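Local coordinates for protein thiol-disulfide oxidoreductase (Bacteroides thetaiotaomicron, PDB 3FW2) that probably acts as a thiol-disulfide oxidoreductase of the TlpA-like family, represented here by its C-terminal, thioredoxin-like domain, at residues 57-61 against 91-95. Coordinates in Å, arbitrary orientation, origin at the centre of the assembly. Where two conformers were deposited one is given. Numbering follows the deposited sequence.
Sequences LREIY and DTLDW
Helix-to-loop packing, apolar toward the sheet and polar toward solvent, joins residues 57-61, inside helix 48-64, to residues 91-95, the link between helix 81-90 and the edge strand 96-98. How a loop can be held against a helix by a buried indole, a tyrosine ring over a peptide, and one carbonyl that takes two bonds from an arginine is well illustrated here. The loop leaves helix 81-90 through a Schellman motif, Thr-92 taking positive phi (48/52), and then bends in an inverse gamma turn centred on Leu-93. CA atoms are nearest at Arg-58 to Leu-93 (7.3 Å) and Tyr-61 to Trp-95 (7.0 Å). Trp-95, chi1 p, fills the gap beside the helix: its CH2 is 3.7 Å from Leu-57 CB, its CZ3 4.1 Å from Arg-58 CA and its CE3 3.9 Å from Tyr-61 CB. Met-72 of strand 70-76, next to strand 96-98 in the sheet, touches Leu-57, Tyr-61 and Trp-95 alike. Tyr-61, chi1 t, lays a ring face over the Asp-94 to Trp-95 peptide, with CE2 3.6 Å from Asp-94 CB; a water bridges its OH (3.2 Å) and Asp-94 O (2.8 Å). On the more exposed side an extended Arg-58 donates from NE (2.8 Å) and NH2 (2.9 Å) to Asp-91 O, the carbonyl just past the end of helix 81-90. Such packing ties together consecutive parallel beta-alpha-beta units on one face of the thioredoxin fold.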
loop_
_atom_site.group_PDB
_atom_site.type_symbol
_atom_site.label_atom_id
_atom_site.label_comp_id
_atom_site.label_asym_id
_atom_site.label_seq_id
_atom_site.Cartn_x
_atom_site.Cartn_y
_atom_site.Cartn_z
ATOM N N LEU A 57 -8.366 15.012 9.728
ATOM C CA LEU A 57 -7.075 15.681 9.859
ATOM C C LEU A 57 -7.213 17.144 9.494
ATOM O O LEU A 57 -6.625 18.006 10.158
ATOM C CB LEU A 57 -6.038 14.973 8.963
ATOM C CG LEU A 57 -5.592 13.589 9.382
ATOM C CD1 LEU A 57 -4.818 12.885 8.299
ATOM C CD2 LEU A 57 -4.808 13.645 10.724
ATOM N N ARG A 58 -8.030 17.485 8.483
ATOM C CA ARG A 58 -8.244 18.914 8.164
ATOM C C ARG A 58 -8.863 19.643 9.346
ATOM O O ARG A 58 -8.555 20.810 9.570
ATOM C CB ARG A 58 -9.156 19.106 6.947
ATOM C CG ARG A 58 -8.521 18.793 5.620
ATOM C CD ARG A 58 -9.414 19.187 4.433
ATOM N NE ARG A 58 -9.085 18.344 3.285
ATOM C CZ ARG A 58 -9.705 17.225 2.911
ATOM N NH1 ARG A 58 -10.818 16.793 3.527
ATOM N NH2 ARG A 58 -9.226 16.549 1.859
ATOM N N GLU A 59 -9.757 18.951 10.096
ATOM C CA GLU A 59 -10.370 19.572 11.277
ATOM C C GLU A 59 -9.388 19.790 12.399
ATOM O O GLU A 59 -9.413 20.828 13.060
ATOM C CB GLU A 59 -11.548 18.775 11.801
ATOM C CG GLU A 59 -12.744 18.937 10.952
ATOM C CD GLU A 59 -13.535 20.197 11.312
ATOM O OE1 GLU A 59 -13.251 21.298 10.771
ATOM O OE2 GLU A 59 -14.466 20.069 12.142
ATOM N N ILE A 60 -8.503 18.811 12.635
ATOM C CA ILE A 60 -7.452 18.967 13.622
ATOM C C ILE A 60 -6.511 20.123 13.268
ATOM O O ILE A 60 -6.176 20.926 14.107
ATOM C CB ILE A 60 -6.717 17.608 13.833
ATOM C CG1 ILE A 60 -7.724 16.631 14.490
ATOM C CG2 ILE A 60 -5.438 17.784 14.641
ATOM C CD1 ILE A 60 -7.545 15.156 14.211
ATOM N N TYR A 61 -6.111 20.209 12.009
ATOM C CA TYR A 61 -5.157 21.241 11.579
ATOM C C TYR A 61 -5.832 22.595 11.746
ATOM O O TYR A 61 -5.194 23.561 12.207
ATOM C CB TYR A 61 -4.773 20.995 10.109
ATOM C CG TYR A 61 -3.914 22.092 9.516
ATOM C CD1 TYR A 61 -2.611 22.252 9.920
ATOM C CD2 TYR A 61 -4.415 22.946 8.555
ATOM C CE1 TYR A 61 -1.794 23.249 9.379
ATOM C CE2 TYR A 61 -3.594 23.969 8.005
ATOM C CZ TYR A 61 -2.285 24.082 8.440
ATOM O OH TYR A 61 -1.435 25.080 7.953
ATOM N N ASP A 91 -6.550 18.181 -2.365
ATOM C CA ASP A 91 -7.047 17.720 -1.065
ATOM C C ASP A 91 -6.801 18.714 0.101
ATOM O O ASP A 91 -7.082 18.381 1.268
ATOM C CB ASP A 91 -6.442 16.341 -0.733
ATOM C CG ASP A 91 -6.851 15.232 -1.719
ATOM O OD1 ASP A 91 -7.782 15.385 -2.530
ATOM O OD2 ASP A 91 -6.200 14.154 -1.706
ATOM N N THR A 92 -6.214 19.874 -0.197
ATOM C CA THR A 92 -5.868 20.910 0.795
ATOM C C THR A 92 -5.138 20.321 2.032
ATOM O O THR A 92 -5.518 20.557 3.197
ATOM C CB THR A 92 -7.104 21.764 1.174
ATOM O OG1 THR A 92 -8.072 20.998 1.894
ATOM C CG2 THR A 92 -7.777 22.374 -0.069
ATOM N N LEU A 93 -4.094 19.578 1.743
ATOM C CA LEU A 93 -3.247 18.924 2.781
ATOM C C LEU A 93 -2.198 19.954 3.205
ATOM O O LEU A 93 -1.028 19.907 2.771
ATOM C CB LEU A 93 -2.624 17.662 2.183
ATOM C CG LEU A 93 -3.621 16.647 1.588
ATOM C CD1 LEU A 93 -2.895 15.440 0.994
ATOM C CD2 LEU A 93 -4.695 16.170 2.598
ATOM N N ASP A 94 -2.614 20.883 4.057
ATOM C CA ASP A 94 -1.884 22.111 4.276
ATOM C C ASP A 94 -0.817 22.080 5.388
ATOM O O ASP A 94 -0.018 22.997 5.501
ATOM C CB ASP A 94 -2.861 23.262 4.601
ATOM C CG ASP A 94 -3.706 23.692 3.423
ATOM O OD1 ASP A 94 -3.323 23.403 2.271
ATOM O OD2 ASP A 94 -4.782 24.302 3.722
ATOM N N TRP A 95 -0.830 21.034 6.200
ATOM C CA TRP A 95 0.255 20.729 7.129
ATOM C C TRP A 95 1.436 20.204 6.368
ATOM O O TRP A 95 1.356 19.907 5.171
ATOM C CB TRP A 95 -0.193 19.749 8.198
ATOM C CG TRP A 95 -0.845 18.458 7.731
ATOM C CD1 TRP A 95 -0.261 17.210 7.776
ATOM C CD2 TRP A 95 -2.203 18.230 7.295
ATOM N NE1 TRP A 95 -1.119 16.280 7.291
ATOM C CE2 TRP A 95 -2.314 16.874 7.002
ATOM C CE3 TRP A 95 -3.329 19.064 7.070
ATOM C CZ2 TRP A 95 -3.491 16.302 6.520
ATOM C CZ3 TRP A 95 -4.479 18.502 6.570
ATOM C CH2 TRP A 95 -4.557 17.126 6.318
HETATM O O HOH W 1 1.572 24.284 7.448
#